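Local coordinates for hypothetical protein Atu0741 (Agrobacterium tumefaciens str. C58, PDB 1ZHV) that is of unknown function but carries an ACT domain, a fold that in many relatives binds small regulatory ligands such as amino acids, at residues Y13-L18 with E42-C47. Sequence-based numbering, arbitrary orientation.
Sequences YGIARL and ELSIVC
The phenol ring of Tyr13 meets Cys47 obliquely, Tyr13 CD2 lying 3.4 Å from Cys47 C, while its hydroxyl is hydrogen-bonded beyond the pair to the backbone N of Phe33. At the other end, the extended Arg17 side chain runs roughly perpendicular to that of Glu42. Arg17 NE approaches Glu42 CB obliquely at 3.6 Å, and the guanidinium and carboxylate planes are turned 68° apart. Arg17 NE and Glu42 OE1 are 4.4 Å apart, but the oxygen sits off the guanidinium plane, where no N-H is aimed at it, so any attraction is of charge alone; Arg17 NH2 instead donates to Asp41 O. Between these ends, strands 13-18 and 43-48 pair antiparallel within the ACT-like N-terminal region, and strands 35-38 and 57-67 continue the sheet on either side. Gly14, Ala16 and Leu18 form hydrogen-bonded pairs with Cys47, Ile45 and Leu43. The bond from Ala16 N to Ile45 O is short, 2.7 Å, and nearly straight (169°), whereas Cys47 N to Gly14 O is weak. On the face of Ile15 and Val46, Ile15 CD1 presses against Val46 CG2 at a tight 3.3 Å. On the opposite face, with Ala16 and Ile45, Leu18 lies alongside Leu43, with Leu18 CB 3.9 Å from Leu43 CB. There Leu18 CD2 also meets Ile45 CD1 at 4.1 Å.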
# COMPACT_ATOMS: atom_id res chain seq x y z
N TYR A 13 1.81 -8.18 -2.20
CA TYR A 13 2.70 -7.65 -1.18
C TYR A 13 2.51 -8.25 0.20
O TYR A 13 1.48 -8.84 0.51
CB TYR A 13 2.55 -6.13 -1.09
CG TYR A 13 3.17 -5.40 -2.25
CD1 TYR A 13 2.49 -5.28 -3.46
CD2 TYR A 13 4.47 -4.91 -2.17
CE1 TYR A 13 3.10 -4.69 -4.57
CE2 TYR A 13 5.08 -4.33 -3.27
CZ TYR A 13 4.40 -4.22 -4.46
OH TYR A 13 5.03 -3.68 -5.56
N GLY A 14 3.54 -8.10 1.03
CA GLY A 14 3.47 -8.61 2.38
C GLY A 14 4.17 -7.64 3.31
O GLY A 14 5.00 -6.85 2.86
N ILE A 15 3.82 -7.69 4.59
CA ILE A 15 4.43 -6.82 5.60
C ILE A 15 5.26 -7.71 6.51
O ILE A 15 4.71 -8.47 7.31
CB ILE A 15 3.38 -6.12 6.47
CG1 ILE A 15 2.23 -5.59 5.61
CG2 ILE A 15 4.04 -5.00 7.26
CD1 ILE A 15 2.63 -4.57 4.60
N ALA A 16 6.58 -7.63 6.39
CA ALA A 16 7.44 -8.45 7.22
C ALA A 16 7.88 -7.76 8.50
O ALA A 16 8.02 -6.54 8.54
CB ALA A 16 8.67 -8.89 6.43
N ARG A 17 8.08 -8.53 9.56
CA ARG A 17 8.55 -7.94 10.80
C ARG A 17 9.87 -8.57 11.20
O ARG A 17 9.96 -9.79 11.39
CB ARG A 17 7.55 -8.08 11.95
CG ARG A 17 7.99 -7.20 13.11
CD ARG A 17 7.38 -7.46 14.47
NE ARG A 17 8.04 -6.59 15.44
CZ ARG A 17 7.74 -6.52 16.74
NH1 ARG A 17 6.78 -7.27 17.25
NH2 ARG A 17 8.41 -5.68 17.52
N LEU A 18 10.90 -7.73 11.31
CA LEU A 18 12.24 -8.16 11.69
C LEU A 18 12.63 -7.52 13.01
O LEU A 18 11.93 -6.64 13.50
CB LEU A 18 13.26 -7.75 10.63
CG LEU A 18 13.32 -8.61 9.37
CD1 LEU A 18 12.03 -8.40 8.63
CD2 LEU A 18 14.52 -8.27 8.47
N GLU A 42 10.78 -2.11 16.21
CA GLU A 42 10.72 -3.03 15.08
C GLU A 42 11.43 -2.55 13.82
O GLU A 42 11.81 -1.38 13.71
CB GLU A 42 9.24 -3.27 14.69
CG GLU A 42 8.70 -2.17 13.75
CD GLU A 42 7.18 -2.17 13.56
OE1 GLU A 42 6.62 -3.17 13.05
OE2 GLU A 42 6.56 -1.15 13.91
N LEU A 43 11.62 -3.48 12.90
CA LEU A 43 12.17 -3.19 11.58
C LEU A 43 11.08 -3.81 10.70
O LEU A 43 10.96 -5.03 10.59
CB LEU A 43 13.51 -3.88 11.32
CG LEU A 43 13.98 -3.71 9.87
CD1 LEU A 43 14.15 -2.23 9.55
CD2 LEU A 43 15.28 -4.45 9.64
N SER A 44 10.26 -2.94 10.12
CA SER A 44 9.14 -3.36 9.29
C SER A 44 9.49 -3.23 7.82
O SER A 44 10.05 -2.22 7.41
CB SER A 44 7.93 -2.49 9.63
OG SER A 44 6.79 -2.82 8.85
N ILE A 45 9.15 -4.24 7.02
CA ILE A 45 9.45 -4.20 5.60
C ILE A 45 8.28 -4.59 4.71
O ILE A 45 7.75 -5.70 4.82
CB ILE A 45 10.65 -5.12 5.25
CG1 ILE A 45 11.90 -4.63 5.99
CG2 ILE A 45 10.87 -5.16 3.74
CD1 ILE A 45 13.11 -5.53 5.83
N VAL A 46 7.86 -3.68 3.84
CA VAL A 46 6.80 -3.97 2.90
C VAL A 46 7.47 -4.16 1.55
O VAL A 46 8.25 -3.31 1.12
CB VAL A 46 5.80 -2.81 2.77
CG1 VAL A 46 4.74 -3.15 1.72
CG2 VAL A 46 5.16 -2.52 4.11
N CYS A 47 7.21 -5.28 0.90
CA CYS A 47 7.77 -5.55 -0.42
C CYS A 47 7.05 -6.73 -1.03
O CYS A 47 6.18 -7.33 -0.40
CB CYS A 47 9.28 -5.85 -0.32
SG CYS A 47 9.75 -7.38 0.51